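Local coordinates for outer membrane protein TP0453 (Treponema pallidum, PDB 3K8G), which alters membrane permeability at acidic pH and might take part in ligand transport, inserting into lipid through amphipathic helices, at residues Arg36-His41 / Asp46-Val51; Pro216-Ile221 / Ile229-Asp234. All blocks are in the same frame, centred on the assembly; numbering follows the deposited sequence.

Contact 1 (Arg36-His41 / Asp46-Val51); sequences RIIENH and DIKKIV
Ile38 reaches across to Ile47 and Val51 because its CG1 branch stands anti to its own carbonyl carbon (chi1 -72°) and its CD1 continues in an extended line, a stretched arm aimed at the neighbouring helix. On the far side, Val51 has its CG1 anti to the backbone N (chi1 -175°), which leaves CG2 as the methyl that faces the isoleucine. Ile38 CD1 lies 3.5 Å from Val51 CG2, tighter than ordinary van der Waals contact, the two side chains running alongside in opposite senses. The same CD1 meets the branch methyl CG2 of Ile47 at 3.8 Å, while Ile47 turns its own CD1 elsewhere. The CG2 methyl of Ile38 rests more loosely against CG of Lys48.

Beside this apolar patch the extended chain of Lys48 carries its ammonium over to Glu39, where NZ to OE2 is 3.8 Å: a long, probably weak salt bridge. With 221 Å² buried in all, the helices touch lightly, the axes of the two short segments 10.7 Å apart at closest approach. Behind 36-41, Ile37 packs on Ala249 and Ile252 of helix 245-253; behind 46-51, Ile50 packs on Phe80. The arrangement is a nearly antiparallel helical hairpin, its axes at 163°, formed by two helices assigned as amphipathic helices 2 and 3, which with helix 9 move away from helices 7 and 8 when the hydrophobic cavity of this half-barrel opens.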
ATOM      1  N   ARG A  36      -7.644  -3.177  10.045  1.00 26.31           N
ATOM      2  CA  ARG A  36      -7.416  -4.625   9.983  1.00 27.62           C
ATOM      3  C   ARG A  36      -6.005  -4.977   9.524  1.00 26.64           C
ATOM      4  O   ARG A  36      -5.378  -5.897  10.060  1.00 25.59           O
ATOM      5  CB  ARG A  36      -8.404  -5.297   9.035  1.00 29.51           C
ATOM      6  CG  ARG A  36      -9.821  -5.337   9.526  1.00 34.16           C
ATOM      7  CD  ARG A  36     -10.719  -6.011   8.481  1.00 42.64           C
ATOM      8  NE  ARG A  36     -12.066  -6.225   9.014  1.00 45.25           N
ATOM      9  CZ  ARG A  36     -12.455  -7.316   9.672  1.00 45.48           C
ATOM     10  NH1 ARG A  36     -11.609  -8.320   9.876  1.00 43.75           N
ATOM     11  NH2 ARG A  36     -13.704  -7.402  10.120  1.00 45.77           N
ATOM     12  N   ILE A  37      -5.510  -4.273   8.514  1.00 24.96           N
ATOM     13  CA  ILE A  37      -4.137  -4.524   8.069  1.00 23.46           C
ATOM     14  C   ILE A  37      -3.154  -4.245   9.195  1.00 24.78           C
ATOM     15  O   ILE A  37      -2.285  -5.068   9.479  1.00 24.90           O
ATOM     16  CB  ILE A  37      -3.777  -3.698   6.827  1.00 23.38           C
ATOM     17  CG1 ILE A  37      -4.643  -4.132   5.651  1.00 17.58           C
ATOM     18  CG2 ILE A  37      -2.264  -3.856   6.482  1.00 25.99           C
ATOM     19  CD1 ILE A  37      -4.643  -3.146   4.513  1.00 22.83           C
ATOM     20  N   ILE A  38      -3.320  -3.105   9.863  1.00 26.15           N
ATOM     21  CA  ILE A  38      -2.426  -2.752  10.968  1.00 28.53           C
ATOM     22  C   ILE A  38      -2.443  -3.824  12.058  1.00 30.33           C
ATOM     23  O   ILE A  38      -1.379  -4.283  12.498  1.00 29.23           O
ATOM     24  CB  ILE A  38      -2.766  -1.375  11.544  1.00 27.36           C
ATOM     25  CG1 ILE A  38      -2.342  -0.285  10.557  1.00 28.79           C
ATOM     26  CG2 ILE A  38      -2.155  -1.180  12.973  1.00 29.20           C
ATOM     27  CD1 ILE A  38      -2.822   1.085  10.960  1.00 31.66           C
ATOM     28  N   GLU A  39      -3.652  -4.235  12.458  1.00 31.10           N
ATOM     29  CA  GLU A  39      -3.850  -5.299  13.437  1.00 34.05           C
ATOM     30  C   GLU A  39      -3.107  -6.585  13.114  1.00 34.08           C
ATOM     31  O   GLU A  39      -2.529  -7.195  14.011  1.00 34.48           O
ATOM     32  CB  GLU A  39      -5.338  -5.643  13.571  1.00 34.76           C
ATOM     33  CG  GLU A  39      -6.163  -4.608  14.266  1.00 39.51           C
ATOM     34  CD  GLU A  39      -7.600  -5.038  14.364  1.00 45.07           C
ATOM     35  OE1 GLU A  39      -7.842  -6.075  15.017  1.00 50.10           O
ATOM     36  OE2 GLU A  39      -8.473  -4.358  13.778  1.00 47.53           O
ATOM     37  N   ASN A  40      -3.150  -7.001  11.844  1.00 33.95           N
ATOM     38  CA  ASN A  40      -2.458  -8.205  11.380  1.00 35.16           C
ATOM     39  C   ASN A  40      -0.931  -8.146  11.579  1.00 37.38           C
ATOM     40  O   ASN A  40      -0.267  -9.186  11.565  1.00 37.24           O
ATOM     41  CB  ASN A  40      -2.739  -8.447   9.891  1.00 33.90           C
ATOM     42  CG  ASN A  40      -4.199  -8.842   9.594  1.00 36.71           C
ATOM     43  OD1 ASN A  40      -4.969  -9.203  10.486  1.00 30.22           O
ATOM     44  ND2 ASN A  40      -4.563  -8.799   8.309  1.00 34.68           N
ATOM     45  N   HIS A  41      -0.384  -6.940  11.764  1.00 39.43           N
ATOM     46  CA  HIS A  41       1.076  -6.753  11.853  1.00 43.19           C
ATOM     47  C   HIS A  41       1.624  -6.247  13.195  1.00 45.74           C
ATOM     48  O   HIS A  41       2.844  -6.177  13.375  1.00 47.39           O
ATOM     49  CB  HIS A  41       1.583  -5.843  10.725  1.00 41.98           C
ATOM     50  CG  HIS A  41       1.554  -6.481   9.372  1.00 42.90           C
ATOM     51  ND1 HIS A  41       1.024  -5.849   8.267  1.00 45.00           N
ATOM     52  CD2 HIS A  41       1.972  -7.695   8.947  1.00 42.15           C
ATOM     53  CE1 HIS A  41       1.135  -6.640   7.215  1.00 44.68           C
ATOM     54  NE2 HIS A  41       1.701  -7.769   7.602  1.00 44.55           N
ATOM     55  N   ASP A  46       0.082   3.633  18.840  1.00 27.01           N
ATOM     56  CA  ASP A  46       0.694   4.794  18.188  1.00 25.51           C
ATOM     57  C   ASP A  46       0.384   4.803  16.681  1.00 22.50           C
ATOM     58  O   ASP A  46       0.059   5.852  16.097  1.00 21.18           O
ATOM     59  CB  ASP A  46       2.223   4.837  18.387  1.00 23.78           C
ATOM     60  CG  ASP A  46       2.667   4.477  19.806  1.00 29.53           C
ATOM     61  OD1 ASP A  46       2.807   3.274  20.119  1.00 30.20           O
ATOM     62  OD2 ASP A  46       2.926   5.406  20.598  1.00 28.93           O
ATOM     63  N   ILE A  47       0.481   3.642  16.064  1.00 21.98           N
ATOM     64  CA  ILE A  47       0.217   3.532  14.599  1.00 23.33           C
ATOM     65  C   ILE A  47      -1.237   3.868  14.282  1.00 22.70           C
ATOM     66  O   ILE A  47      -1.512   4.669  13.384  1.00 22.35           O
ATOM     67  CB  ILE A  47       0.610   2.149  14.032  1.00 23.56           C
ATOM     68  CG1 ILE A  47       2.038   1.769  14.448  1.00 27.67           C
ATOM     69  CG2 ILE A  47       0.501   2.116  12.482  1.00 28.17           C
ATOM     70  CD1 ILE A  47       3.168   2.617  13.800  1.00 29.93           C
ATOM     71  N   LYS A  48      -2.172   3.298  15.055  1.00 25.87           N
ATOM     72  CA  LYS A  48      -3.593   3.627  14.896  1.00 25.67           C
ATOM     73  C   LYS A  48      -3.815   5.111  15.129  1.00 25.88           C
ATOM     74  O   LYS A  48      -4.515   5.768  14.359  1.00 26.01           O
ATOM     75  CB  LYS A  48      -4.486   2.776  15.827  1.00 27.63           C
ATOM     76  CG  LYS A  48      -4.753   1.370  15.302  1.00 31.81           C
ATOM     77  CD  LYS A  48      -6.041   0.771  15.861  1.00 39.22           C
ATOM     78  CE  LYS A  48      -6.287  -0.624  15.273  1.00 42.59           C
ATOM     79  NZ  LYS A  48      -7.647  -1.162  15.612  1.00 43.12           N
ATOM     80  N   LYS A  49      -3.192   5.654  16.178  1.00 25.77           N
ATOM     81  CA  LYS A  49      -3.314   7.080  16.464  1.00 25.24           C
ATOM     82  C   LYS A  49      -2.838   7.941  15.293  1.00 24.44           C
ATOM     83  O   LYS A  49      -3.481   8.948  14.951  1.00 24.02           O
ATOM     84  CB  LYS A  49      -2.589   7.446  17.769  1.00 25.96           C
ATOM     85  CG  LYS A  49      -3.381   7.015  19.026  1.00 27.33           C
ATOM     86  CD  LYS A  49      -2.577   7.256  20.314  1.00 32.50           C
ATOM     87  CE  LYS A  49      -3.378   6.899  21.567  1.00 34.63           C
ATOM     88  NZ  LYS A  49      -3.708   5.450  21.588  1.00 35.96           N
ATOM     89  N   ILE A  50      -1.722   7.545  14.679  1.00 25.15           N
ATOM     90  CA  ILE A  50      -1.196   8.267  13.507  1.00 23.27           C
ATOM     91  C   ILE A  50      -2.193   8.210  12.346  1.00 22.73           C
ATOM     92  O   ILE A  50      -2.480   9.250  11.701  1.00 21.08           O
ATOM     93  CB  ILE A  50       0.220   7.763  13.097  1.00 24.51           C
ATOM     94  CG1 ILE A  50       1.240   8.095  14.209  1.00 24.84           C
ATOM     95  CG2 ILE A  50       0.684   8.396  11.750  1.00 20.99           C
ATOM     96  CD1 ILE A  50       2.589   7.443  14.040  1.00 24.70           C
ATOM     97  N   VAL A  51      -2.732   7.014  12.101  1.00 22.23           N
ATOM     98  CA  VAL A  51      -3.701   6.813  11.006  1.00 24.30           C
ATOM     99  C   VAL A  51      -4.924   7.693  11.189  1.00 23.53           C
ATOM    100  O   VAL A  51      -5.399   8.278  10.220  1.00 22.96           O
ATOM    101  CB  VAL A  51      -4.097   5.324  10.790  1.00 25.39           C
ATOM    102  CG1 VAL A  51      -4.995   5.168   9.569  1.00 29.98           C
ATOM    103  CG2 VAL A  51      -2.890   4.523  10.527  1.00 29.64           C
TER

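Contact 2 (Pro216-Ile221 / Ile229-Asp234); sequences PIQFLI and IHVEGD
Ile221 and Ile229 form the tight end of this helix-strand contact: the CG2 methyl of Ile221 stands 3.5 Å from CD1 of Ile229, the two side chains crossing at about a right angle. Ile229 extends its CG1-CD1 arm toward the helix (chi2 -173°), and its CG2 methyl turns instead to the aliphatic stem of Gln218, 3.8 Å from CG. Gln218 and Ile229 pass side by side, pointing opposite ways; their CA atoms, 7.1 Å apart, are the nearest pair across the two segments.

Farther along the strand the fit slackens. The extended chain of Gln218 reaches across to the strand and lays its amide beside the backbone of His230 and the side chain of Val231; OE1 is 3.8 Å from Val231 CG2, and NE2 is 3.9 Å from His230 CA. Val231 also touches Ile213, which packs against Gln218 as well. The CB of His230 points away from the helix, and its NE2 is hydrogen-bonded to Glu239 on strand 235-244. That neighbouring strand backs the contact too, Leu236 and Ile238 lying against Ile229.

Helix 215-225 thus leans on the edge strand 228-232 at the surface, with 205 Å² buried in total. The contact is made of methyls, an aliphatic stem and an amide alongside carbon, without a direct polar bond between the segments, so shape and apolar burial probably account for most of the attachment.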
ATOM      1  N   PRO A 216     -13.662 -20.357 -22.636  1.00 54.81           N
ATOM      2  CA  PRO A 216     -13.896 -21.262 -21.498  1.00 54.03           C
ATOM      3  C   PRO A 216     -13.250 -20.885 -20.153  1.00 52.99           C
ATOM      4  O   PRO A 216     -13.950 -20.855 -19.133  1.00 52.55           O
ATOM      5  CB  PRO A 216     -13.346 -22.595 -22.009  1.00 53.92           C
ATOM      6  CG  PRO A 216     -13.678 -22.563 -23.448  1.00 54.65           C
ATOM      7  CD  PRO A 216     -13.432 -21.131 -23.875  1.00 54.91           C
ATOM      8  N   ILE A 217     -11.942 -20.616 -20.136  1.00 51.44           N
ATOM      9  CA  ILE A 217     -11.270 -20.212 -18.890  1.00 49.91           C
ATOM     10  C   ILE A 217     -11.849 -18.872 -18.427  1.00 48.39           C
ATOM     11  O   ILE A 217     -12.032 -18.633 -17.232  1.00 48.18           O
ATOM     12  CB  ILE A 217      -9.721 -20.147 -19.046  1.00 50.31           C
ATOM     13  CG1 ILE A 217      -9.140 -21.521 -19.426  1.00 50.32           C
ATOM     14  CG2 ILE A 217      -9.048 -19.600 -17.772  1.00 49.05           C
ATOM     15  CD1 ILE A 217      -9.062 -22.548 -18.291  1.00 50.40           C
ATOM     16  N   GLN A 218     -12.174 -18.032 -19.404  1.00 47.08           N
ATOM     17  CA  GLN A 218     -12.751 -16.719 -19.176  1.00 45.54           C
ATOM     18  C   GLN A 218     -14.086 -16.822 -18.448  1.00 45.59           C
ATOM     19  O   GLN A 218     -14.269 -16.204 -17.392  1.00 45.38           O
ATOM     20  CB  GLN A 218     -12.914 -15.995 -20.515  1.00 44.61           C
ATOM     21  CG  GLN A 218     -12.836 -14.486 -20.426  1.00 44.07           C
ATOM     22  CD  GLN A 218     -12.310 -13.860 -21.701  1.00 38.61           C
ATOM     23  OE1 GLN A 218     -11.350 -14.345 -22.290  1.00 42.13           O
ATOM     24  NE2 GLN A 218     -12.933 -12.776 -22.129  1.00 39.21           N
ATOM     25  N   PHE A 219     -15.009 -17.608 -19.005  1.00 44.89           N
ATOM     26  CA  PHE A 219     -16.339 -17.810 -18.412  1.00 43.64           C
ATOM     27  C   PHE A 219     -16.238 -18.333 -16.972  1.00 42.67           C
ATOM     28  O   PHE A 219     -16.855 -17.784 -16.045  1.00 42.42           O
ATOM     29  CB  PHE A 219     -17.165 -18.768 -19.287  1.00 45.26           C
ATOM     30  CG  PHE A 219     -18.600 -18.337 -19.483  1.00 46.97           C
ATOM     31  CD1 PHE A 219     -19.625 -18.906 -18.735  1.00 51.83           C
ATOM     32  CD2 PHE A 219     -18.923 -17.351 -20.420  1.00 50.06           C
ATOM     33  CE1 PHE A 219     -20.956 -18.508 -18.918  1.00 52.49           C
ATOM     34  CE2 PHE A 219     -20.241 -16.938 -20.606  1.00 50.26           C
ATOM     35  CZ  PHE A 219     -21.264 -17.520 -19.855  1.00 53.50           C
ATOM     36  N   LEU A 220     -15.435 -19.377 -16.781  1.00 41.72           N
ATOM     37  CA  LEU A 220     -15.290 -20.029 -15.469  1.00 42.20           C
ATOM     38  C   LEU A 220     -14.787 -19.105 -14.352  1.00 42.15           C
ATOM     39  O   LEU A 220     -15.377 -19.075 -13.279  1.00 42.69           O
ATOM     40  CB  LEU A 220     -14.436 -21.301 -15.573  1.00 41.72           C
ATOM     41  CG  LEU A 220     -15.133 -22.595 -16.035  1.00 44.12           C
ATOM     42  CD1 LEU A 220     -16.231 -22.388 -17.097  1.00 45.11           C
ATOM     43  CD2 LEU A 220     -14.101 -23.581 -16.537  1.00 44.45           C
ATOM     44  N   ILE A 221     -13.708 -18.358 -14.610  1.00 41.53           N
ATOM     45  CA  ILE A 221     -13.222 -17.303 -13.694  1.00 40.86           C
ATOM     46  C   ILE A 221     -14.309 -16.248 -13.439  1.00 40.70           C
ATOM     47  O   ILE A 221     -14.558 -15.856 -12.292  1.00 40.25           O
ATOM     48  CB  ILE A 221     -11.925 -16.634 -14.250  1.00 41.27           C
ATOM     49  CG1 ILE A 221     -10.723 -17.566 -14.068  1.00 41.22           C
ATOM     50  CG2 ILE A 221     -11.658 -15.261 -13.594  1.00 40.59           C
ATOM     51  CD1 ILE A 221      -9.611 -17.319 -15.064  1.00 43.65           C
ATOM     52  N   ILE A 229     -15.862  -9.701 -17.401  1.00 31.17           N
ATOM     53  CA  ILE A 229     -14.485  -9.919 -17.814  1.00 30.65           C
ATOM     54  C   ILE A 229     -14.367  -9.729 -19.305  1.00 31.27           C
ATOM     55  O   ILE A 229     -15.214 -10.206 -20.063  1.00 31.09           O
ATOM     56  CB  ILE A 229     -13.996 -11.327 -17.384  1.00 30.14           C
ATOM     57  CG1 ILE A 229     -14.011 -11.426 -15.854  1.00 33.54           C
ATOM     58  CG2 ILE A 229     -12.594 -11.629 -17.937  1.00 31.70           C
ATOM     59  CD1 ILE A 229     -13.396 -12.694 -15.264  1.00 38.33           C
ATOM     60  N   HIS A 230     -13.331  -9.013 -19.733  1.00 29.92           N
ATOM     61  CA  HIS A 230     -12.979  -8.974 -21.160  1.00 30.15           C
ATOM     62  C   HIS A 230     -11.484  -8.792 -21.374  1.00 30.48           C
ATOM     63  O   HIS A 230     -10.762  -8.360 -20.461  1.00 27.87           O
ATOM     64  CB  HIS A 230     -13.744  -7.865 -21.884  1.00 30.47           C
ATOM     65  CG  HIS A 230     -13.595  -6.511 -21.263  1.00 28.93           C
ATOM     66  ND1 HIS A 230     -12.813  -5.524 -21.820  1.00 33.67           N
ATOM     67  CD2 HIS A 230     -14.150  -5.972 -20.155  1.00 30.01           C
ATOM     68  CE1 HIS A 230     -12.881  -4.435 -21.075  1.00 30.02           C
ATOM     69  NE2 HIS A 230     -13.695  -4.677 -20.064  1.00 32.42           N
ATOM     70  N   VAL A 231     -11.030  -9.108 -22.584  1.00 30.16           N
ATOM     71  CA  VAL A 231      -9.637  -8.910 -22.970  1.00 31.47           C
ATOM     72  C   VAL A 231      -9.561  -7.661 -23.842  1.00 33.23           C
ATOM     73  O   VAL A 231     -10.454  -7.419 -24.665  1.00 34.09           O
ATOM     74  CB  VAL A 231      -9.065 -10.161 -23.691  1.00 31.55           C
ATOM     75  CG1 VAL A 231      -7.627  -9.925 -24.191  1.00 30.05           C
ATOM     76  CG2 VAL A 231      -9.086 -11.347 -22.747  1.00 30.37           C
ATOM     77  N   GLU A 232      -8.531  -6.852 -23.616  1.00 32.45           N
ATOM     78  CA  GLU A 232      -8.253  -5.663 -24.416  1.00 33.62           C
ATOM     79  C   GLU A 232      -6.769  -5.692 -24.762  1.00 32.35           C
ATOM     80  O   GLU A 232      -5.922  -5.560 -23.875  1.00 32.65           O
ATOM     81  CB  GLU A 232      -8.542  -4.378 -23.627  1.00 34.21           C
ATOM     82  CG  GLU A 232     -10.016  -4.119 -23.250  1.00 40.44           C
ATOM     83  CD  GLU A 232     -10.242  -2.676 -22.779  1.00 47.84           C
ATOM     84  OE1 GLU A 232     -11.155  -2.435 -21.962  1.00 52.96           O
ATOM     85  OE2 GLU A 232      -9.500  -1.776 -23.221  1.00 51.22           O
ATOM     86  N   GLY A 233      -6.447  -5.863 -26.042  1.00 31.47           N
ATOM     87  CA  GLY A 233      -5.050  -6.033 -26.446  1.00 29.37           C
ATOM     88  C   GLY A 233      -4.442  -7.178 -25.660  1.00 28.86           C
ATOM     89  O   GLY A 233      -4.961  -8.293 -25.673  1.00 27.96           O
ATOM     90  N   ASP A 234      -3.373  -6.889 -24.922  1.00 28.22           N
ATOM     91  CA  ASP A 234      -2.690  -7.905 -24.122  1.00 27.83           C
ATOM     92  C   ASP A 234      -3.051  -7.848 -22.619  1.00 26.57           C
ATOM     93  O   ASP A 234      -2.294  -8.331 -21.768  1.00 24.68           O
ATOM     94  CB  ASP A 234      -1.169  -7.792 -24.341  1.00 29.89           C
ATOM     95  CG  ASP A 234      -0.718  -8.377 -25.693  1.00 36.06           C
ATOM     96  OD1 ASP A 234      -1.554  -8.959 -26.430  1.00 39.42           O
ATOM     97  OD2 ASP A 234       0.484  -8.259 -26.014  1.00 38.58           O
TER

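Contact 1 and contact 2 lie on opposite sides of the chain's centre, about 37 Å apart between their centres and about 23 Å between nearest atoms, so neither touches the other. Contact 1 is centred about 13 Å from the centre of the chain, contact 2 about 27 Å out, toward one end of the fold. Contact 1 belongs to the group of helices that moves on opening; contact 2 holds the range assigned as amphipathic helix 8, one of those they leave, against an edge strand. The side chain of Val51 in contact 1 lies close to a methylpentanediol, probably from the crystallisation liquor, and His41 ND1 is hydrogen-bonded to O4 of a methylpentanediol.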